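Local structure of lectin (Trichosanthes anguina, 4HR6) at residues B[6-9]-B[15-18]; B[65-70]-B[76-81]; B[93-98]-B[105-110]. The protein probably binds carbohydrate as a nontoxic three-chain seed lectin homologous to type II ribosome-inactivating proteins, this chain belonging to the RIP-like part. All coordinates share one frame; numbering follows the deposited sequence.

Contact 1. Residues B[6-9]-B[15-18]; sequences LTLT and SITL
Leu6 and Leu8 face Leu18 and Ile16 across a beta hairpin, in which strand 3-9 and strand 15-21 run antiparallel. The axes of the two short segments pass 4.7 Å apart, and their directions make an angle of 156°.

The backbone bonds come first. Leu8 and Ile16 form a hydrogen-bonded pair, with Leu8 N giving to Ile16 O at 3.1 Å and Ile16 N giving to Leu8 O at 3.0 Å. At the Leu6-Leu18 pair the two bonds are unequal. Leu18 N gives to Leu6 O at 2.8 Å, whereas the return bond from Leu6 N to Leu18 O is weak and strongly bent (122°). CA-H groups of Thr7, Thr17 and Ser15 also lean on carbonyl oxygens of the opposite strand.

The non-hydrogen-bonded pairs put their hydroxyls on the face away from Leu6, Leu8, Ile16 and Leu18. Thr9 OG1 and Ser15 OG are modelled 2.5 Å apart; either could be the donor, and so short a separation leaves the details doubtful. Thr7 OG1 and Thr17 OG1 stay 3.7 Å apart. The Thr7 methyl, CG2, stands anti to the backbone N (OG1 at chi1 -57°), which brings it 3.5 Å from Ile16 O.

On the apolar face, Leu8 CB lies 4.2 Å from Ile16 CG1. Leu8 also touches Ile92 of helix 85-96, and Ile16 touches Leu95 and Phe96 of that helix. Beyond the hairpin, Thr17 bonds through its backbone to Gln31, while Thr7, Leu8 and Thr9 pair in parallel with a strand of another lectin chain.

Hydroxyls on one face and aliphatic groups on the other thus make this a two-sided piece of sheet, greasy toward the helix and hydrogen-bonded edge to edge into a neighbouring chain.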
loop_
_atom_site.group_PDB
_atom_site.type_symbol
_atom_site.label_atom_id
_atom_site.label_comp_id
_atom_site.label_asym_id
_atom_site.label_seq_id
_atom_site.Cartn_x
_atom_site.Cartn_y
_atom_site.Cartn_z
ATOM N N LEU B 6 -13.067 -11.817 19.625
ATOM C CA LEU B 6 -12.099 -10.821 19.890
ATOM C C LEU B 6 -12.537 -10.104 21.150
ATOM O O LEU B 6 -13.662 -9.616 21.222
ATOM C CB LEU B 6 -12.144 -9.922 18.683
ATOM C CG LEU B 6 -11.004 -9.006 18.454
ATOM C CD1 LEU B 6 -10.816 -8.913 16.945
ATOM C CD2 LEU B 6 -11.345 -7.689 19.111
ATOM N N THR B 7 -11.663 -10.039 22.140
ATOM C CA THR B 7 -12.009 -9.416 23.413
ATOM C C THR B 7 -11.324 -8.063 23.610
ATOM O O THR B 7 -10.147 -7.896 23.343
ATOM C CB THR B 7 -11.666 -10.364 24.571
ATOM O OG1 THR B 7 -12.369 -11.597 24.372
ATOM C CG2 THR B 7 -12.087 -9.784 25.916
ATOM N N LEU B 8 -12.083 -7.088 24.078
ATOM C CA LEU B 8 -11.526 -5.784 24.421
ATOM C C LEU B 8 -11.867 -5.525 25.870
ATOM O O LEU B 8 -12.978 -5.807 26.294
ATOM C CB LEU B 8 -12.141 -4.691 23.561
ATOM C CG LEU B 8 -12.051 -4.878 22.056
ATOM C CD1 LEU B 8 -13.046 -3.949 21.387
ATOM C CD2 LEU B 8 -10.644 -4.600 21.568
ATOM N N THR B 9 -10.913 -4.986 26.622
ATOM C CA THR B 9 -11.089 -4.720 28.055
ATOM C C THR B 9 -10.741 -3.260 28.381
ATOM O O THR B 9 -9.656 -2.786 28.076
ATOM C CB THR B 9 -10.206 -5.666 28.871
ATOM O OG1 THR B 9 -10.568 -7.013 28.562
ATOM C CG2 THR B 9 -10.372 -5.434 30.383
ATOM N N SER B 15 -14.929 -6.194 30.198
ATOM C CA SER B 15 -14.614 -6.873 28.932
ATOM C C SER B 15 -15.851 -7.076 28.067
ATOM O O SER B 15 -16.919 -7.432 28.561
ATOM C CB SER B 15 -13.976 -8.218 29.209
ATOM O OG SER B 15 -12.631 -8.048 29.589
ATOM N N ILE B 16 -15.714 -6.822 26.771
ATOM C CA ILE B 16 -16.719 -7.240 25.799
ATOM C C ILE B 16 -16.099 -8.224 24.816
ATOM O O ILE B 16 -14.898 -8.196 24.582
ATOM C CB ILE B 16 -17.314 -6.066 25.026
ATOM C CG1 ILE B 16 -16.266 -5.399 24.123
ATOM C CG2 ILE B 16 -17.927 -5.052 25.997
ATOM C CD1 ILE B 16 -16.852 -4.314 23.250
ATOM N N THR B 17 -16.926 -9.109 24.270
ATOM C CA THR B 17 -16.486 -10.023 23.242
ATOM C C THR B 17 -17.209 -9.672 21.957
ATOM O O THR B 17 -18.434 -9.661 21.905
ATOM C CB THR B 17 -16.790 -11.477 23.610
ATOM O OG1 THR B 17 -16.026 -11.829 24.754
ATOM C CG2 THR B 17 -16.401 -12.410 22.484
ATOM N N LEU B 18 -16.429 -9.442 20.917
ATOM C CA LEU B 18 -16.931 -8.991 19.650
ATOM C C LEU B 18 -16.735 -10.093 18.609
ATOM O O LEU B 18 -15.651 -10.676 18.510
ATOM C CB LEU B 18 -16.165 -7.738 19.290
ATOM C CG LEU B 18 -16.473 -7.037 17.990
ATOM C CD1 LEU B 18 -17.791 -6.302 18.081
ATOM C CD2 LEU B 18 -15.321 -6.082 17.715
#

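Contact 2. Residues B[65-70]-B[76-81]; sequences NTFKSL and TTRQTI
Phe67, in the first turn of helix 67-74, and Arg78, in the loop that follows this helix, have CA atoms 8.4 Å apart, and both side chains set out toward each other. The guanidinium lies flat on the phenyl ring, with the planes only 6° apart and the centres 4.5 Å apart. The overlap is displaced: NH1 sits over the ring's rim, 3.7 Å from Phe67 CD1, while Phe67 CB lies under the middle of the guanidinium, 3.9 Å from Arg78 CZ. A bend at chi3 (-75°) turns the end of the arginine so that its face meets the ring, and its CD passes 3.9 Å from Phe67 CD2.

This is an off-centre cation-pi stack at the start of a helix. Thr66 holds the N-cap position, its OG1 accepting from Ser69 N at 3.1 Å.

Acidic groups outside the two segments take NE and NH1. Arg78 NE is salt-bridged to Glu71 of the same helix 67-74, and NH1 to Glu147 and Asp148 of helix 141-159. These carboxylates probably keep Arg78 charged and fix the rotation of its flat group.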
loop_
_atom_site.group_PDB
_atom_site.type_symbol
_atom_site.label_atom_id
_atom_site.label_comp_id
_atom_site.label_asym_id
_atom_site.label_seq_id
_atom_site.Cartn_x
_atom_site.Cartn_y
_atom_site.Cartn_z
ATOM N N ASN B 65 -24.561 -2.996 10.198
ATOM C CA ASN B 65 -23.144 -2.786 10.378
ATOM C C ASN B 65 -22.493 -1.997 9.251
ATOM O O ASN B 65 -21.290 -1.948 9.168
ATOM C CB ASN B 65 -22.425 -4.119 10.615
ATOM C CG ASN B 65 -22.643 -5.117 9.511
ATOM O OD1 ASN B 65 -22.919 -4.758 8.389
ATOM N ND2 ASN B 65 -22.478 -6.386 9.829
ATOM N N THR B 66 -23.271 -1.417 8.354
ATOM C CA THR B 66 -22.678 -0.564 7.328
ATOM C C THR B 66 -22.360 0.780 7.988
ATOM O O THR B 66 -23.039 1.203 8.943
ATOM C CB THR B 66 -23.625 -0.291 6.164
ATOM O OG1 THR B 66 -24.780 0.402 6.655
ATOM C CG2 THR B 66 -24.046 -1.592 5.466
ATOM N N PHE B 67 -21.347 1.460 7.474
ATOM C CA PHE B 67 -20.999 2.784 8.004
ATOM C C PHE B 67 -22.141 3.782 7.873
ATOM O O PHE B 67 -22.385 4.572 8.786
ATOM C CB PHE B 67 -19.762 3.335 7.328
ATOM C CG PHE B 67 -18.506 2.622 7.699
ATOM C CD1 PHE B 67 -17.735 2.009 6.730
ATOM C CD2 PHE B 67 -18.084 2.576 9.022
ATOM C CE1 PHE B 67 -16.572 1.338 7.077
ATOM C CE2 PHE B 67 -16.917 1.916 9.371
ATOM C CZ PHE B 67 -16.171 1.291 8.396
ATOM N N LYS B 68 -22.833 3.768 6.750
ATOM C CA LYS B 68 -23.959 4.670 6.566
ATOM C C LYS B 68 -25.004 4.473 7.658
ATOM O O LYS B 68 -25.510 5.440 8.231
ATOM C CB LYS B 68 -24.625 4.455 5.211
ATOM C CG LYS B 68 -24.023 5.248 4.077
ATOM C CD LYS B 68 -24.877 5.132 2.818
ATOM C CE LYS B 68 -24.304 5.965 1.673
ATOM N NZ LYS B 68 -22.972 5.472 1.213
ATOM N N SER B 69 -25.338 3.217 7.945
ATOM C CA SER B 69 -26.381 2.953 8.932
ATOM C C SER B 69 -25.906 3.419 10.306
ATOM O O SER B 69 -26.660 4.027 11.083
ATOM C CB SER B 69 -26.770 1.468 8.971
ATOM O OG SER B 69 -27.822 1.249 9.911
ATOM N N LEU B 70 -24.667 3.108 10.618
ATOM C CA LEU B 70 -24.093 3.538 11.891
ATOM C C LEU B 70 -24.070 5.049 12.033
ATOM O O LEU B 70 -24.377 5.572 13.105
ATOM C CB LEU B 70 -22.685 2.983 12.061
ATOM C CG LEU B 70 -22.696 1.493 12.408
ATOM C CD1 LEU B 70 -21.323 0.903 12.235
ATOM C CD2 LEU B 70 -23.182 1.294 13.836
ATOM N N THR B 76 -24.196 11.592 13.280
ATOM C CA THR B 76 -23.061 12.314 12.718
ATOM C C THR B 76 -22.140 11.372 11.928
ATOM O O THR B 76 -22.314 10.159 11.971
ATOM C CB THR B 76 -22.300 13.062 13.835
ATOM O OG1 THR B 76 -21.425 14.018 13.245
ATOM C CG2 THR B 76 -21.507 12.112 14.716
ATOM N N THR B 77 -21.172 11.927 11.201
ATOM C CA THR B 77 -20.317 11.126 10.332
ATOM C C THR B 77 -18.953 10.846 10.947
ATOM O O THR B 77 -18.553 11.450 11.940
ATOM C CB THR B 77 -20.111 11.801 8.970
ATOM O OG1 THR B 77 -19.290 12.959 9.137
ATOM C CG2 THR B 77 -21.470 12.200 8.349
ATOM N N ARG B 78 -18.240 9.913 10.337
ATOM C CA ARG B 78 -16.905 9.531 10.783
ATOM C C ARG B 78 -15.922 10.718 10.870
ATOM O O ARG B 78 -15.012 10.709 11.706
ATOM C CB ARG B 78 -16.336 8.466 9.838
ATOM C CG ARG B 78 -16.971 7.092 9.987
ATOM C CD ARG B 78 -16.647 6.182 8.813
ATOM N NE ARG B 78 -17.429 6.558 7.625
ATOM C CZ ARG B 78 -17.187 6.113 6.402
ATOM N NH1 ARG B 78 -16.176 5.284 6.183
ATOM N NH2 ARG B 78 -17.951 6.498 5.388
ATOM N N GLN B 79 -16.109 11.720 10.012
ATOM C CA GLN B 79 -15.248 12.910 9.972
ATOM C C GLN B 79 -15.522 13.909 11.094
ATOM O O GLN B 79 -14.970 15.000 11.106
ATOM C CB GLN B 79 -15.386 13.593 8.627
ATOM C CG GLN B 79 -14.806 12.736 7.521
ATOM C CD GLN B 79 -15.151 13.245 6.157
ATOM O OE1 GLN B 79 -16.013 12.694 5.486
ATOM N NE2 GLN B 79 -14.474 14.307 5.729
ATOM N N THR B 80 -16.365 13.505 12.037
ATOM C CA THR B 80 -16.738 14.288 13.185
ATOM C C THR B 80 -16.369 13.571 14.490
ATOM O O THR B 80 -16.409 14.156 15.560
ATOM C CB THR B 80 -18.263 14.505 13.123
ATOM O OG1 THR B 80 -18.534 15.529 12.156
ATOM C CG2 THR B 80 -18.844 14.901 14.457
ATOM N N ILE B 81 -16.014 12.299 14.419
ATOM C CA ILE B 81 -15.909 11.502 15.618
ATOM C C ILE B 81 -14.462 11.237 15.946
ATOM O O ILE B 81 -13.728 10.695 15.126
ATOM C CB ILE B 81 -16.648 10.166 15.443
ATOM C CG1 ILE B 81 -18.148 10.430 15.272
ATOM C CG2 ILE B 81 -16.403 9.259 16.630
ATOM C CD1 ILE B 81 -18.884 9.301 14.600
#

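Contact 3. Residues B[93-98]-B[105-110]; sequences SNLFNA and LSFLVI
Leu95 is the residue most covered here, its two methyls dividing the work as it reaches from helix 85-96 toward helix 103-119. CD2 sits over the face of the Phe107 ring, 4.3 Å from the centroid and 11° off the normal, a CH-pi contact close to the ring's centre. CD1 goes to the rim instead, 3.8 Å from Phe107 CE2. The same methyl meets Ile110 CD1, also at 3.8 Å, tip to tip, so one methyl touches both Phe107 and Ile110, three residues apart on the opposite helix.

Ser106 comes next. Its CB lies 4.0 Å from Leu95 CD2, and its hydroxyl makes the polar half of the contact: Asn94 ND2 donates to Ser106 OG at 3.0 Å, with an N-H...O angle of 154° and the oxygen near the amide plane. Because OG stands anti to the carbonyl carbon (chi1 -53°), it also meets Leu102 O, one turn back, where the hydroxyl would have to be the donor. The buried oxygen therefore both accepts and gives.

Phe107 turns a ring face to the leucine, the two side chains crossing at about a right angle.

Helix 85-96 closes at this point in a Schellman motif ending at Ala98, and a short link leads into helix 103-119. Around this helix pair, Leu95 packs on Ile16 of strand 15-21, its carbonyl oxygen takes a hydrogen bond from Tyr30 OH of strand 26-32, and Phe107 rests on Leu70 of helix 67-74 and meets the ring of Phe41.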
loop_
_atom_site.group_PDB
_atom_site.type_symbol
_atom_site.label_atom_id
_atom_site.label_comp_id
_atom_site.label_asym_id
_atom_site.label_seq_id
_atom_site.Cartn_x
_atom_site.Cartn_y
_atom_site.Cartn_z
ATOM N N SER B 93 -16.825 0.780 27.473
ATOM C CA SER B 93 -17.762 0.941 28.590
ATOM C C SER B 93 -19.201 1.044 28.165
ATOM O O SER B 93 -20.065 0.437 28.796
ATOM C CB SER B 93 -17.400 2.166 29.442
ATOM O OG SER B 93 -16.151 1.933 30.076
ATOM N N ASN B 94 -19.463 1.829 27.119
ATOM C CA ASN B 94 -20.811 2.011 26.640
ATOM C C ASN B 94 -21.427 0.710 26.111
ATOM O O ASN B 94 -22.626 0.471 26.291
ATOM C CB ASN B 94 -20.861 3.046 25.522
ATOM C CG ASN B 94 -20.457 4.429 25.977
ATOM O OD1 ASN B 94 -20.727 4.843 27.103
ATOM N ND2 ASN B 94 -19.786 5.152 25.095
ATOM N N LEU B 95 -20.618 -0.079 25.399
ATOM C CA LEU B 95 -21.045 -1.399 24.936
ATOM C C LEU B 95 -21.280 -2.329 26.119
ATOM O O LEU B 95 -22.244 -3.070 26.127
ATOM C CB LEU B 95 -20.015 -2.040 24.006
ATOM C CG LEU B 95 -19.821 -1.538 22.573
ATOM C CD1 LEU B 95 -19.360 -2.657 21.642
ATOM C CD2 LEU B 95 -21.048 -0.888 22.011
ATOM N N PHE B 96 -20.387 -2.293 27.094
ATOM C CA PHE B 96 -20.519 -3.122 28.283
ATOM C C PHE B 96 -21.815 -2.864 29.046
ATOM O O PHE B 96 -22.466 -3.816 29.477
ATOM C CB PHE B 96 -19.339 -2.930 29.213
ATOM C CG PHE B 96 -19.349 -3.850 30.404
ATOM C CD1 PHE B 96 -18.829 -5.126 30.314
ATOM C CD2 PHE B 96 -19.872 -3.430 31.616
ATOM C CE1 PHE B 96 -18.821 -5.970 31.408
ATOM C CE2 PHE B 96 -19.885 -4.275 32.714
ATOM C CZ PHE B 96 -19.350 -5.550 32.609
ATOM N N ASN B 97 -22.197 -1.589 29.164
ATOM C CA ASN B 97 -23.434 -1.194 29.822
ATOM C C ASN B 97 -24.629 -1.255 28.901
ATOM O O ASN B 97 -25.746 -0.970 29.331
ATOM C CB ASN B 97 -23.318 0.244 30.339
ATOM C CG ASN B 97 -22.198 0.412 31.352
ATOM O OD1 ASN B 97 -21.467 1.398 31.326
ATOM N ND2 ASN B 97 -22.056 -0.556 32.237
ATOM N N ALA B 98 -24.393 -1.567 27.625
ATOM C CA ALA B 98 -25.455 -1.617 26.626
ATOM C C ALA B 98 -26.295 -0.344 26.643
ATOM O O ALA B 98 -27.514 -0.377 26.566
ATOM C CB ALA B 98 -26.323 -2.849 26.824
ATOM N N LEU B 105 -22.345 5.306 18.025
ATOM C CA LEU B 105 -21.098 6.050 18.141
ATOM C C LEU B 105 -19.960 5.150 18.593
ATOM O O LEU B 105 -18.870 5.172 18.008
ATOM C CB LEU B 105 -21.272 7.184 19.149
ATOM C CG LEU B 105 -20.062 8.110 19.278
ATOM C CD1 LEU B 105 -20.156 9.178 18.200
ATOM C CD2 LEU B 105 -19.980 8.733 20.672
ATOM N N SER B 106 -20.218 4.350 19.623
ATOM C CA SER B 106 -19.190 3.475 20.181
ATOM C C SER B 106 -18.748 2.425 19.165
ATOM O O SER B 106 -17.560 2.153 19.062
ATOM C CB SER B 106 -19.655 2.852 21.495
ATOM O OG SER B 106 -20.091 3.861 22.402
ATOM N N PHE B 107 -19.691 1.882 18.383
ATOM C CA PHE B 107 -19.330 0.959 17.307
ATOM C C PHE B 107 -18.422 1.620 16.246
ATOM O O PHE B 107 -17.449 1.039 15.800
ATOM C CB PHE B 107 -20.577 0.357 16.638
ATOM C CG PHE B 107 -21.083 -0.893 17.310
ATOM C CD1 PHE B 107 -22.389 -0.980 17.754
ATOM C CD2 PHE B 107 -20.249 -1.982 17.490
ATOM C CE1 PHE B 107 -22.855 -2.142 18.368
ATOM C CE2 PHE B 107 -20.705 -3.144 18.110
ATOM C CZ PHE B 107 -22.005 -3.219 18.545
ATOM N N LEU B 108 -18.747 2.836 15.855
ATOM C CA LEU B 108 -17.915 3.586 14.905
ATOM C C LEU B 108 -16.447 3.716 15.364
ATOM O O LEU B 108 -15.506 3.504 14.583
ATOM C CB LEU B 108 -18.530 4.953 14.685
ATOM C CG LEU B 108 -19.259 5.303 13.385
ATOM C CD1 LEU B 108 -19.519 4.143 12.466
ATOM C CD2 LEU B 108 -20.539 6.086 13.677
ATOM N N VAL B 109 -16.254 4.000 16.643
ATOM C CA VAL B 109 -14.916 4.061 17.202
ATOM C C VAL B 109 -14.209 2.710 17.129
ATOM O O VAL B 109 -13.078 2.593 16.632
ATOM C CB VAL B 109 -14.958 4.557 18.661
ATOM C CG1 VAL B 109 -13.581 4.505 19.281
ATOM C CG2 VAL B 109 -15.512 5.982 18.732
ATOM N N ILE B 110 -14.887 1.678 17.628
ATOM C CA ILE B 110 -14.289 0.370 17.780
ATOM C C ILE B 110 -13.989 -0.256 16.416
ATOM O O ILE B 110 -12.908 -0.785 16.201
ATOM C CB ILE B 110 -15.195 -0.549 18.622
ATOM C CG1 ILE B 110 -15.149 -0.123 20.084
ATOM C CG2 ILE B 110 -14.749 -1.996 18.500
ATOM C CD1 ILE B 110 -16.360 -0.535 20.878
#

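How the contacts relate
The three contacts follow one another along the chain, and contact 3 lies against both of the others. Its centre is about 11 Å from that of contact 1, where the apolar face of the hairpin meets the helix pair: Ile16 CD1 lies 3.4 Å from Leu95 CD1, and Leu8 CD1 3.9 Å from Ile110 CG2. About 13 Å separates the centres of contacts 3 and 2, joined through Leu105, Phe107 and Leu108 of helix 103-119, with Leu70 CB 3.4 Å from Leu108 CD1 and Ile81 packed on Leu105. Contacts 1 and 2 do not touch, their nearest atoms about 9 Å apart. Segment 105-110 thus bridges the sheet and the 67-81 region of the RIP-like fold.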